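Local structure of putative N-acetylmuramoyl-L-alanine amidase,autolysin cwp6 (Peptoclostridium difficile, 5J72) at residues I288-D293 with S322-Q327; T397-Y402 with D424-S429; Y531-G536 with F606-S611. The protein probably hydrolyses the N-acetylmuramoyl-L-alanine amide bond of peptidoglycan with a zinc-dependent amidase domain, while cell wall-binding CWB2 modules hold it at the bacterial surface. All coordinates share one frame; numbering follows the deposited sequence.

Interaction 1: I288-D293 with S322-Q327; sequences ILANKD and SKIIDQ
Apolar packing comes first, and it rests on Ile324, a buried residue of the helical segment 322-327 that points toward the strand end at 288-293. Its CG1 stands anti to the backbone N (chi1 -165°) and the chain stays fully extended beyond (chi2 180°), so the terminal CD1 is carried straight across to Ala290. There CD1 of Ile324 meets CB of Ala290 at 3.3 Å, tighter than ordinary van der Waals contact. The other branch turns to the loop that follows the strand: CG2 of Ile324 lies 3.7 Å from the carbonyl O of Lys292, and its CB packs on the carbonyl group of Asp293.

This geometry belongs to the parallel four-stranded sheet of the second CWB2 module, with strand order 2-1-3-4. Strand 287-290 forms one edge of that sheet, beside strand 260-265, and helix 322-329 links the other two strands, 308-314 and 334-341. Ile324 thus brings the start of a helix against the C-terminal end of an edge strand.

The polar interactions are looser. Asp293 O comes within 3.3 Å of Ile324 N, but the angle is too poor for a hydrogen bond. Asp293 and Lys323 lie side by side and point the same way, the aliphatic CD of Lys323 passing 3.7 Å from OD1 of Asp293. Their charged ends stop short of a salt bridge, OD1 of Asp293 being 4.6 Å from NZ of Lys323, so any attraction is probably modest where Lys323 is exposed to solvent. OD1 of Asp293 instead hydrogen-bonds to Ser321 OG, just ahead of the helix, and Lys292 pairs with Ser321 through the backbone. One turn further on, Gln327 OE1 receives Val295 N.

Interaction 2: T397-Y402 with D424-S429; sequences TYVSAY and DSVINS
A valine methyl laid on the flat face of a peptide group is the striking feature here. CG2 of Val426 sits almost directly over the Thr397-Tyr398 peptide, 3.4 Å from the carbonyl C of Thr397 and 3.5 Å from the N of Tyr398. Val426 can do this because CG2 is anti to its own carbonyl carbon, while CG1, anti to the backbone N (chi1 178°), is left to meet Val399. That second meeting is methyl to methyl, CG1 of Val426 lying 4.0 Å from CG2 of Val399. The same CG2 of Val399 bridges one turn of the helix, touching the carbonyl O of Val426 and, at 3.8 Å, OG of Ser429. Van der Waals packing alone therefore joins the segments, with no hydrogen bond between them.

Polar order in 397-402 is internal or comes from elsewhere. Ser400 OG accepts from Tyr402 N at 3.2 Å, closing an ST turn just before helix 404-409, and Thr394 OG1 hydrogen-bonds to both Tyr398 O and Ser400 N.

The loop is thus held between two domains. On one side helix 424-433 of the third CWB2 module presents Val426, while Ile427 points away from the loop to strands 411-418 and 128-135; on the other, Tyr398 packs on helix 477-494 of the amidase domain, whose Glu490 hydrogen-bonds to Ser400 OG and Ala401 N.

Interaction 3: Y531-G536 with F606-S611; sequences YNASNG and FIDNKS
Phe606, the last residue of its strand, forms a parallel beta bridge with Asn532, and the two side chains run side by side from the sheet. CB of Asn532 stands 3.3 Å from the centroid of the Phe606 ring, almost exactly on its normal, a CH-pi contact; the Asn532 amide stacks nearly flat, its plane 19° from the ring. Ile607 N-H completes that bridge, donating to Asn532 O at 2.8 Å from above the carbonyl plane, while CB of Ile607 packs 4.0 Å from CB of Tyr531. Residues Phe606 to Asn609 form a type I turn, closed by Asn609 N on Phe606 O. From that turn Asp608, its CG wedged between backbone N and carbonyl carbon (chi1 54°), reaches the 533-536 loop. OD1 of Asp608 takes Ser534 N on its syn lone pair at 2.8 Å, in a practically straight bond (178°). Asn609 works at both ends of its amide: ND2 donates to Gly536 O at 2.9 Å, and OD1 caps the following helix at Asp612 N. A water joins Gly536 O to Lys610 N, although Gly536 itself is poorly ordered.

In the amidase sheet, strands 525-532 and 599-606 run as parallel neighbours, with 541-544 antiparallel beyond the latter and helix 610-614 leaving the turn. Tyr531, directly after zinc ligand His530, hydrogen-bonds through N to OE1 of zinc ligand Glu477, which starts helix 477-494.

In the fold
From the N terminus the three contacts follow one another in series; none nests in or crosses another. Interaction 1 closes a loop of 28 intervening residues within the second CWB2 module, bringing an edge strand's end to a later helix. Interaction 2 spans 21 residues in the third module, tying the loop after strand 391-394 to helix 424-433, beside the amidase domain. Interaction 3 makes the longest closure, 69 residues, between strand ends of the amidase domain, near its zinc. Their centres lie 34 to 36 Å apart. The nearest atoms of interactions 2 and 3 come within about 12 Å, without touching.

Interaction 1: I288-D293 with S322-Q327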
ATOM      1  N   ILE A 288      12.190  11.310   7.190  1.00 20.82           N
ATOM      2  CA  ILE A 288      12.773  11.969   8.350  1.00 22.20           C
ATOM      3  C   ILE A 288      11.848  11.674   9.484  1.00 23.74           C
ATOM      4  O   ILE A 288      10.642  11.943   9.405  1.00 22.89           O
ATOM      5  CB  ILE A 288      12.865  13.479   8.067  1.00 22.02           C
ATOM      6  CG1 ILE A 288      13.948  13.785   6.978  1.00 23.48           C
ATOM      7  CG2 ILE A 288      13.178  14.226   9.406  1.00 23.29           C
ATOM      8  CD1 ILE A 288      15.423  13.506   7.434  1.00 20.87           C
ATOM      9  N   LEU A 289      12.371  11.084  10.544  1.00 24.98           N
ATOM     10  CA  LEU A 289      11.528  10.783  11.673  1.00 22.05           C
ATOM     11  C   LEU A 289      11.513  11.961  12.702  1.00 24.71           C
ATOM     12  O   LEU A 289      12.553  12.523  13.038  1.00 27.60           O
ATOM     13  CB  LEU A 289      11.987   9.482  12.337  1.00 22.02           C
ATOM     14  CG  LEU A 289      11.897   8.280  11.390  1.00 24.10           C
ATOM     15  CD1 LEU A 289      12.328   6.981  12.178  1.00 26.68           C
ATOM     16  CD2 LEU A 289      10.412   8.115  10.886  1.00 24.52           C
ATOM     17  N   ALA A 290      10.347  12.274  13.205  1.00 27.35           N
ATOM     18  CA  ALA A 290      10.179  13.432  14.088  1.00 29.56           C
ATOM     19  C   ALA A 290       9.375  13.117  15.338  1.00 27.59           C
ATOM     20  O   ALA A 290       8.869  12.007  15.559  1.00 26.55           O
ATOM     21  CB  ALA A 290       9.435  14.511  13.309  1.00 27.47           C
ATOM     22  N   ASN A 291       9.299  14.165  16.219  1.00 28.78           N
ATOM     23  CA  ASN A 291       8.447  14.126  17.394  1.00 30.49           C
ATOM     24  C   ASN A 291       7.122  14.756  16.949  1.00 31.80           C
ATOM     25  O   ASN A 291       7.040  15.318  15.857  1.00 30.43           O
ATOM     26  CB  ASN A 291       9.086  14.969  18.559  1.00 33.09           C
ATOM     27  CG  ASN A 291      10.338  14.300  19.041  1.00 37.75           C
ATOM     28  OD1 ASN A 291      10.246  13.218  19.578  1.00 43.15           O
ATOM     29  ND2 ASN A 291      11.531  14.803  18.782  1.00 40.95           N
ATOM     30  N   LYS A 292       6.104  14.716  17.780  1.00 31.99           N
ATOM     31  CA  LYS A 292       4.824  15.294  17.409  1.00 31.38           C
ATOM     32  C   LYS A 292       4.889  16.765  17.026  1.00 31.98           C
ATOM     33  O   LYS A 292       4.259  17.154  16.041  1.00 30.47           O
ATOM     34  CB  LYS A 292       3.851  15.125  18.559  1.00 33.68           C
ATOM     35  CG  LYS A 292       2.493  15.720  18.235  1.00 38.66           C
ATOM     36  CD  LYS A 292       1.441  15.162  19.183  1.00 45.48           C
ATOM     37  CE  LYS A 292       0.302  16.106  19.363  1.00 52.34           C
ATOM     38  NZ  LYS A 292      -0.401  15.849  20.651  1.00 56.01           N
ATOM     39  N   ASP A 293       5.639  17.610  17.766  1.00 33.14           N
ATOM     40  CA  ASP A 293       5.660  19.043  17.413  1.00 35.01           C
ATOM     41  C   ASP A 293       6.906  19.539  16.772  1.00 33.43           C
ATOM     42  O   ASP A 293       6.966  20.738  16.455  1.00 34.26           O
ATOM     43  CB  ASP A 293       5.418  19.922  18.659  1.00 41.07           C
ATOM     44  CG  ASP A 293       4.170  19.525  19.408  1.00 47.07           C
ATOM     45  OD1 ASP A 293       3.111  19.413  18.776  1.00 42.73           O
ATOM     46  OD2 ASP A 293       4.260  19.320  20.631  1.00 52.22           O
ATOM     47  N   SER A 322       0.217  20.835  14.038  1.00 29.24           N
ATOM     48  CA  SER A 322       0.435  22.022  13.224  1.00 31.83           C
ATOM     49  C   SER A 322       1.762  22.683  13.592  1.00 31.02           C
ATOM     50  O   SER A 322       2.288  23.469  12.809  1.00 30.26           O
ATOM     51  CB  SER A 322      -0.713  23.019  13.432  1.00 39.50           C
ATOM     52  OG  SER A 322      -0.805  23.292  14.820  1.00 47.00           O
ATOM     53  N   LYS A 323       2.313  22.367  14.772  1.00 29.58           N
ATOM     54  CA  LYS A 323       3.575  22.986  15.172  1.00 32.87           C
ATOM     55  C   LYS A 323       4.735  22.453  14.305  1.00 32.05           C
ATOM     56  O   LYS A 323       5.604  23.235  13.890  1.00 28.67           O
ATOM     57  CB  LYS A 323       3.842  22.690  16.658  1.00 36.12           C
ATOM     58  CG  LYS A 323       3.098  23.675  17.603  1.00 43.22           C
ATOM     59  CD  LYS A 323       2.932  23.059  18.972  1.00 54.06           C
ATOM     60  CE  LYS A 323       2.048  23.897  19.878  1.00 67.34           C
ATOM     61  NZ  LYS A 323       1.223  23.041  20.777  1.00 73.28           N
ATOM     62  N   ILE A 324       4.744  21.133  13.986  1.00 28.12           N
ATOM     63  CA  ILE A 324       5.879  20.684  13.132  1.00 24.44           C
ATOM     64  C   ILE A 324       5.656  21.186  11.718  1.00 27.31           C
ATOM     65  O   ILE A 324       6.620  21.502  11.032  1.00 28.52           O
ATOM     66  CB  ILE A 324       6.039  19.152  13.256  1.00 31.36           C
ATOM     67  CG1 ILE A 324       7.453  18.734  12.670  1.00 32.41           C
ATOM     68  CG2 ILE A 324       4.847  18.439  12.590  1.00 29.30           C
ATOM     69  CD1 ILE A 324       7.693  17.265  12.762  1.00 31.48           C
ATOM     70  N   ILE A 325       4.392  21.292  11.248  1.00 26.07           N
ATOM     71  CA  ILE A 325       4.205  21.841   9.898  1.00 28.13           C
ATOM     72  C   ILE A 325       4.710  23.306   9.844  1.00 29.41           C
ATOM     73  O   ILE A 325       5.334  23.730   8.883  1.00 29.23           O
ATOM     74  CB  ILE A 325       2.718  21.712   9.487  1.00 28.55           C
ATOM     75  CG1 ILE A 325       2.366  20.209   9.368  1.00 28.89           C
ATOM     76  CG2 ILE A 325       2.438  22.461   8.188  1.00 27.01           C
ATOM     77  CD1 ILE A 325       0.997  19.939   8.743  1.00 34.87           C
ATOM     78  N   ASP A 326       4.433  24.067  10.881  1.00 31.71           N
ATOM     79  CA  ASP A 326       4.902  25.436  10.947  1.00 35.32           C
ATOM     80  C   ASP A 326       6.420  25.479  10.914  1.00 34.18           C
ATOM     81  O   ASP A 326       6.984  26.305  10.196  1.00 34.33           O
ATOM     82  CB  ASP A 326       4.477  26.066  12.275  1.00 42.06           C
ATOM     83  CG  ASP A 326       5.067  27.463  12.362  1.00 57.80           C
ATOM     84  OD1 ASP A 326       6.040  27.663  13.147  1.00 61.61           O
ATOM     85  OD2 ASP A 326       4.579  28.351  11.637  1.00 63.60           O
ATOM     86  N   GLN A 327       7.079  24.626  11.712  1.00 30.01           N
ATOM     87  CA  GLN A 327       8.555  24.567  11.773  1.00 28.07           C
ATOM     88  C   GLN A 327       9.152  24.264  10.407  1.00 29.63           C
ATOM     89  O   GLN A 327      10.027  24.995   9.932  1.00 27.89           O
ATOM     90  CB  GLN A 327       8.976  23.466  12.719  1.00 25.98           C
ATOM     91  CG  GLN A 327      10.495  23.375  12.857  1.00 30.28           C
ATOM     92  CD  GLN A 327      10.905  22.175  13.709  1.00 36.43           C
ATOM     93  OE1 GLN A 327      10.427  21.060  13.516  1.00 36.90           O
ATOM     94  NE2 GLN A 327      11.858  22.345  14.633  1.00 35.49           N
TER

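Interaction 2: T397-Y402 with D424-S429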
ATOM      1  N   THR A 397      -6.540 -12.108   6.242  1.00 31.60           N
ATOM      2  CA  THR A 397      -7.828 -12.720   5.902  1.00 30.78           C
ATOM      3  C   THR A 397      -8.827 -11.844   5.192  1.00 31.10           C
ATOM      4  O   THR A 397      -9.884 -12.357   4.859  1.00 33.03           O
ATOM      5  CB  THR A 397      -8.462 -13.309   7.198  1.00 35.33           C
ATOM      6  OG1 THR A 397      -8.799 -12.195   8.035  1.00 37.28           O
ATOM      7  CG2 THR A 397      -7.497 -14.239   7.982  1.00 35.32           C
ATOM      8  N   TYR A 398      -8.572 -10.550   4.929  1.00 25.94           N
ATOM      9  CA  TYR A 398      -9.536  -9.797   4.143  1.00 24.57           C
ATOM     10  C   TYR A 398      -8.926  -8.603   3.450  1.00 26.73           C
ATOM     11  O   TYR A 398      -7.868  -8.128   3.875  1.00 28.92           O
ATOM     12  CB  TYR A 398     -10.733  -9.279   5.035  1.00 26.82           C
ATOM     13  CG  TYR A 398     -10.329  -8.311   6.136  1.00 25.81           C
ATOM     14  CD1 TYR A 398      -9.818  -8.774   7.342  1.00 27.05           C
ATOM     15  CD2 TYR A 398     -10.500  -6.936   5.982  1.00 26.21           C
ATOM     16  CE1 TYR A 398      -9.483  -7.901   8.374  1.00 26.85           C
ATOM     17  CE2 TYR A 398     -10.174  -6.052   7.014  1.00 24.82           C
ATOM     18  CZ  TYR A 398      -9.664  -6.546   8.203  1.00 22.21           C
ATOM     19  OH  TYR A 398      -9.312  -5.703   9.220  1.00 29.26           O
ATOM     20  N   VAL A 399      -9.541  -8.135   2.403  1.00 22.71           N
ATOM     21  CA  VAL A 399      -9.081  -6.940   1.742  1.00 20.05           C
ATOM     22  C   VAL A 399      -9.679  -5.782   2.534  1.00 25.12           C
ATOM     23  O   VAL A 399     -10.912  -5.693   2.672  1.00 25.66           O
ATOM     24  CB  VAL A 399      -9.539  -6.870   0.288  1.00 22.99           C
ATOM     25  CG1 VAL A 399      -9.111  -5.520  -0.352  1.00 23.12           C
ATOM     26  CG2 VAL A 399      -8.967  -8.053  -0.499  1.00 25.99           C
ATOM     27  N   SER A 400      -8.860  -4.915   3.072  1.00 23.67           N
ATOM     28  CA  SER A 400      -9.413  -3.770   3.756  1.00 26.20           C
ATOM     29  C   SER A 400     -10.369  -2.936   2.885  1.00 24.92           C
ATOM     30  O   SER A 400     -10.163  -2.661   1.698  1.00 22.49           O
ATOM     31  CB  SER A 400      -8.276  -2.868   4.264  1.00 26.18           C
ATOM     32  OG  SER A 400      -8.804  -1.628   4.708  1.00 26.52           O
ATOM     33  N   ALA A 401     -11.494  -2.483   3.508  1.00 24.80           N
ATOM     34  CA  ALA A 401     -12.470  -1.662   2.781  1.00 24.40           C
ATOM     35  C   ALA A 401     -11.906  -0.360   2.291  1.00 21.51           C
ATOM     36  O   ALA A 401     -12.363   0.208   1.304  1.00 23.78           O
ATOM     37  CB  ALA A 401     -13.680  -1.360   3.731  1.00 28.16           C
ATOM     38  N   TYR A 402     -10.860   0.143   2.956  1.00 20.93           N
ATOM     39  CA  TYR A 402     -10.294   1.443   2.517  1.00 18.90           C
ATOM     40  C   TYR A 402      -9.597   1.314   1.130  1.00 21.11           C
ATOM     41  O   TYR A 402      -9.390   2.334   0.471  1.00 21.87           O
ATOM     42  CB  TYR A 402      -9.263   1.910   3.555  1.00 21.96           C
ATOM     43  CG  TYR A 402      -9.925   2.262   4.873  1.00 16.94           C
ATOM     44  CD1 TYR A 402     -10.751   3.375   4.987  1.00 22.76           C
ATOM     45  CD2 TYR A 402      -9.740   1.477   5.989  1.00 20.76           C
ATOM     46  CE1 TYR A 402     -11.377   3.697   6.196  1.00 19.68           C
ATOM     47  CE2 TYR A 402     -10.371   1.771   7.199  1.00 23.34           C
ATOM     48  CZ  TYR A 402     -11.190   2.878   7.292  1.00 24.41           C
ATOM     49  OH  TYR A 402     -11.828   3.131   8.504  1.00 27.38           O
ATOM     50  N   ASP A 424      -5.512 -17.142  -0.080  1.00 32.62           N
ATOM     51  CA  ASP A 424      -5.598 -17.129  -1.538  1.00 35.27           C
ATOM     52  C   ASP A 424      -6.674 -16.255  -1.964  1.00 34.01           C
ATOM     53  O   ASP A 424      -6.630 -15.557  -2.969  1.00 34.93           O
ATOM     54  CB  ASP A 424      -5.912 -18.563  -2.074  1.00 41.84           C
ATOM     55  CG  ASP A 424      -4.756 -19.549  -1.965  1.00 51.66           C
ATOM     56  OD1 ASP A 424      -3.623 -19.109  -1.693  1.00 52.31           O
ATOM     57  OD2 ASP A 424      -4.991 -20.758  -2.145  1.00 56.00           O
ATOM     58  N   SER A 425      -7.732 -16.325  -1.177  1.00 36.17           N
ATOM     59  CA  SER A 425      -8.952 -15.571  -1.357  1.00 35.43           C
ATOM     60  C   SER A 425      -8.667 -14.031  -1.470  1.00 32.46           C
ATOM     61  O   SER A 425      -9.175 -13.331  -2.344  1.00 32.39           O
ATOM     62  CB  SER A 425      -9.822 -15.854  -0.124  1.00 39.86           C
ATOM     63  OG  SER A 425     -10.961 -15.036  -0.110  1.00 50.65           O
ATOM     64  N   VAL A 426      -7.862 -13.538  -0.555  1.00 29.85           N
ATOM     65  CA  VAL A 426      -7.503 -12.113  -0.478  1.00 29.53           C
ATOM     66  C   VAL A 426      -6.595 -11.651  -1.631  1.00 24.65           C
ATOM     67  O   VAL A 426      -6.913 -10.665  -2.296  1.00 23.86           O
ATOM     68  CB  VAL A 426      -6.807 -11.971   0.900  1.00 29.00           C
ATOM     69  CG1 VAL A 426      -6.314 -10.529   1.107  1.00 27.49           C
ATOM     70  CG2 VAL A 426      -7.796 -12.399   2.011  1.00 31.40           C
ATOM     71  N   ILE A 427      -5.491 -12.383  -1.860  1.00 27.31           N
ATOM     72  CA  ILE A 427      -4.581 -11.964  -2.945  1.00 28.82           C
ATOM     73  C   ILE A 427      -5.329 -12.075  -4.319  1.00 25.41           C
ATOM     74  O   ILE A 427      -5.218 -11.183  -5.184  1.00 24.10           O
ATOM     75  CB  ILE A 427      -3.255 -12.807  -2.861  1.00 28.53           C
ATOM     76  CG1 ILE A 427      -2.213 -12.227  -3.875  1.00 28.89           C
ATOM     77  CG2 ILE A 427      -3.510 -14.296  -3.132  1.00 27.79           C
ATOM     78  CD1 ILE A 427      -1.709 -10.793  -3.379  1.00 31.42           C
ATOM     79  N   ASN A 428      -6.149 -13.121  -4.492  1.00 27.21           N
ATOM     80  CA  ASN A 428      -6.868 -13.261  -5.761  1.00 31.75           C
ATOM     81  C   ASN A 428      -7.879 -12.182  -5.947  1.00 28.50           C
ATOM     82  O   ASN A 428      -8.106 -11.736  -7.062  1.00 28.12           O
ATOM     83  CB  ASN A 428      -7.576 -14.653  -5.865  1.00 36.06           C
ATOM     84  CG  ASN A 428      -8.440 -14.672  -7.120  1.00 52.55           C
ATOM     85  OD1 ASN A 428      -9.673 -14.503  -7.037  1.00 56.09           O
ATOM     86  ND2 ASN A 428      -7.864 -14.748  -8.334  1.00 54.34           N
ATOM     87  N   SER A 429      -8.505 -11.701  -4.831  1.00 27.01           N
ATOM     88  CA  SER A 429      -9.467 -10.600  -4.945  1.00 22.66           C
ATOM     89  C   SER A 429      -8.752  -9.362  -5.439  1.00 22.19           C
ATOM     90  O   SER A 429      -9.223  -8.632  -6.307  1.00 23.34           O
ATOM     91  CB  SER A 429     -10.094 -10.287  -3.567  1.00 25.38           C
ATOM     92  OG  SER A 429     -10.873  -9.117  -3.653  1.00 28.95           O
TER

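Interaction 3: Y531-G536 with F606-S611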
ATOM      1  N   TYR A 531     -26.962  10.438   9.275  1.00 26.96           N
ATOM      2  CA  TYR A 531     -26.764  11.367  10.395  1.00 30.06           C
ATOM      3  C   TYR A 531     -28.028  12.258  10.455  1.00 34.68           C
ATOM      4  O   TYR A 531     -28.559  12.614   9.398  1.00 33.88           O
ATOM      5  CB  TYR A 531     -25.493  12.194  10.209  1.00 31.35           C
ATOM      6  CG  TYR A 531     -24.285  11.417  10.681  1.00 32.54           C
ATOM      7  CD1 TYR A 531     -23.742  11.630  11.944  1.00 29.55           C
ATOM      8  CD2 TYR A 531     -23.722  10.417   9.888  1.00 27.92           C
ATOM      9  CE1 TYR A 531     -22.685  10.859  12.415  1.00 27.31           C
ATOM     10  CE2 TYR A 531     -22.659   9.641  10.353  1.00 28.96           C
ATOM     11  CZ  TYR A 531     -22.149   9.861  11.617  1.00 29.64           C
ATOM     12  OH  TYR A 531     -21.104   9.087  12.080  1.00 27.79           O
ATOM     13  N   ASN A 532     -28.544  12.554  11.667  1.00 32.75           N
ATOM     14  CA  ASN A 532     -29.785  13.335  11.850  1.00 33.96           C
ATOM     15  C   ASN A 532     -29.528  14.816  11.835  1.00 34.73           C
ATOM     16  O   ASN A 532     -28.376  15.257  11.823  1.00 31.97           O
ATOM     17  CB  ASN A 532     -30.442  13.027  13.194  1.00 33.98           C
ATOM     18  CG  ASN A 532     -31.769  12.397  13.024  1.00 39.43           C
ATOM     19  OD1 ASN A 532     -32.525  12.814  12.147  1.00 39.45           O
ATOM     20  ND2 ASN A 532     -32.126  11.353  13.777  1.00 35.25           N
ATOM     21  N   ALA A 533     -30.631  15.587  11.852  1.00 34.81           N
ATOM     22  CA  ALA A 533     -30.594  17.069  11.867  1.00 41.50           C
ATOM     23  C   ALA A 533     -31.993  17.571  12.261  1.00 39.58           C
ATOM     24  O   ALA A 533     -32.954  16.835  12.148  1.00 37.20           O
ATOM     25  CB  ALA A 533     -30.236  17.629  10.469  1.00 37.01           C
ATOM     26  N   SER A 534     -32.079  18.788  12.715  1.00 42.94           N
ATOM     27  CA  SER A 534     -33.323  19.466  13.046  1.00 49.06           C
ATOM     28  C   SER A 534     -32.847  20.936  13.062  1.00 55.45           C
ATOM     29  O   SER A 534     -33.032  21.657  12.097  1.00 59.36           O
ATOM     30  CB  SER A 534     -33.890  18.971  14.381  1.00 50.28           C
ATOM     31  OG  SER A 534     -33.033  19.156  15.499  1.00 51.35           O
ATOM     32  N   ASN A 535     -32.204  21.336  14.147  1.00 62.52           N
ATOM     33  CA  ASN A 535     -31.562  22.642  14.357  1.00 68.12           C
ATOM     34  C   ASN A 535     -30.505  22.274  15.404  1.00 73.41           C
ATOM     35  O   ASN A 535     -30.190  21.105  15.473  1.00 77.87           O
ATOM     36  CB  ASN A 535     -32.538  23.752  14.817  1.00 70.14           C
ATOM     37  CG  ASN A 535     -33.858  23.254  15.331  1.00 68.98           C
ATOM     38  OD1 ASN A 535     -33.960  22.852  16.500  1.00 67.63           O
ATOM     39  ND2 ASN A 535     -34.910  23.237  14.526  1.00 69.28           N
ATOM     40  N   GLY A 536     -29.938  23.152  16.209  1.00 77.46           N
ATOM     41  CA  GLY A 536     -28.941  22.640  17.149  1.00 76.04           C
ATOM     42  C   GLY A 536     -29.591  21.799  18.232  1.00 74.00           C
ATOM     43  O   GLY A 536     -28.931  21.035  18.928  1.00 71.92           O
ATOM     44  N   PHE A 606     -26.815  13.584  15.688  1.00 32.74           N
ATOM     45  CA  PHE A 606     -27.321  14.784  15.015  1.00 33.89           C
ATOM     46  C   PHE A 606     -26.111  15.498  14.575  1.00 33.60           C
ATOM     47  O   PHE A 606     -25.321  15.926  15.410  1.00 34.03           O
ATOM     48  CB  PHE A 606     -28.172  15.674  15.964  1.00 34.49           C
ATOM     49  CG  PHE A 606     -29.605  15.196  16.015  1.00 35.68           C
ATOM     50  CD1 PHE A 606     -29.926  13.977  16.594  1.00 35.47           C
ATOM     51  CD2 PHE A 606     -30.617  15.922  15.409  1.00 35.20           C
ATOM     52  CE1 PHE A 606     -31.225  13.495  16.565  1.00 38.24           C
ATOM     53  CE2 PHE A 606     -31.918  15.432  15.381  1.00 33.95           C
ATOM     54  CZ  PHE A 606     -32.210  14.220  15.959  1.00 38.09           C
ATOM     55  N   ILE A 607     -25.940  15.636  13.241  1.00 34.26           N
ATOM     56  CA  ILE A 607     -24.743  16.282  12.673  1.00 34.70           C
ATOM     57  C   ILE A 607     -24.718  17.817  12.932  1.00 34.34           C
ATOM     58  O   ILE A 607     -23.667  18.440  12.746  1.00 33.84           O
ATOM     59  CB  ILE A 607     -24.666  15.963  11.134  1.00 34.99           C
ATOM     60  CG1 ILE A 607     -23.195  16.043  10.673  1.00 35.07           C
ATOM     61  CG2 ILE A 607     -25.557  16.945  10.293  1.00 33.36           C
ATOM     62  CD1 ILE A 607     -23.026  15.402   9.299  1.00 37.54           C
ATOM     63  N   ASP A 608     -25.857  18.391  13.387  1.00 34.90           N
ATOM     64  CA  ASP A 608     -25.996  19.828  13.716  1.00 34.70           C
ATOM     65  C   ASP A 608     -26.090  19.989  15.240  1.00 38.73           C
ATOM     66  O   ASP A 608     -26.489  21.049  15.711  1.00 40.25           O
ATOM     67  CB  ASP A 608     -27.264  20.447  13.052  1.00 38.50           C
ATOM     68  CG  ASP A 608     -28.554  19.681  13.388  1.00 45.81           C
ATOM     69  OD1 ASP A 608     -29.654  20.177  13.043  1.00 46.80           O
ATOM     70  OD2 ASP A 608     -28.460  18.574  14.002  1.00 46.38           O
ATOM     71  N   ASN A 609     -25.749  18.950  16.031  1.00 40.39           N
ATOM     72  CA  ASN A 609     -25.759  19.128  17.501  1.00 42.49           C
ATOM     73  C   ASN A 609     -24.301  19.115  18.008  1.00 42.15           C
ATOM     74  O   ASN A 609     -23.599  18.121  17.843  1.00 40.80           O
ATOM     75  CB  ASN A 609     -26.573  18.052  18.214  1.00 41.40           C
ATOM     76  CG  ASN A 609     -26.503  18.245  19.713  1.00 48.92           C
ATOM     77  OD1 ASN A 609     -25.605  17.687  20.376  1.00 48.91           O
ATOM     78  ND2 ASN A 609     -27.388  19.051  20.314  1.00 49.08           N
ATOM     79  N   LYS A 610     -23.841  20.216  18.621  1.00 40.87           N
ATOM     80  CA  LYS A 610     -22.454  20.311  19.089  1.00 40.26           C
ATOM     81  C   LYS A 610     -22.044  19.238  20.095  1.00 41.48           C
ATOM     82  O   LYS A 610     -20.926  18.724  20.016  1.00 41.39           O
ATOM     83  CB  LYS A 610     -22.215  21.677  19.733  1.00 47.18           C
ATOM     84  CG  LYS A 610     -20.823  22.190  19.386  1.00 56.78           C
ATOM     85  CD  LYS A 610     -20.183  22.973  20.520  1.00 60.72           C
ATOM     86  CE  LYS A 610     -18.757  23.244  20.151  1.00 60.72           C
ATOM     87  NZ  LYS A 610     -17.873  22.216  20.744  1.00 67.20           N
ATOM     88  N   SER A 611     -22.906  18.912  21.046  1.00 42.63           N
ATOM     89  CA  SER A 611     -22.534  17.884  22.022  1.00 48.76           C
ATOM     90  C   SER A 611     -22.258  16.489  21.310  1.00 47.65           C
ATOM     91  O   SER A 611     -21.263  15.833  21.614  1.00 45.29           O
ATOM     92  CB  SER A 611     -23.635  17.754  23.063  1.00 51.49           C
ATOM     93  OG  SER A 611     -23.343  16.699  23.970  1.00 55.40           O
TER
HETATM   94  O   HOH W   1     -25.968  22.120  19.044  1.00 37.66           O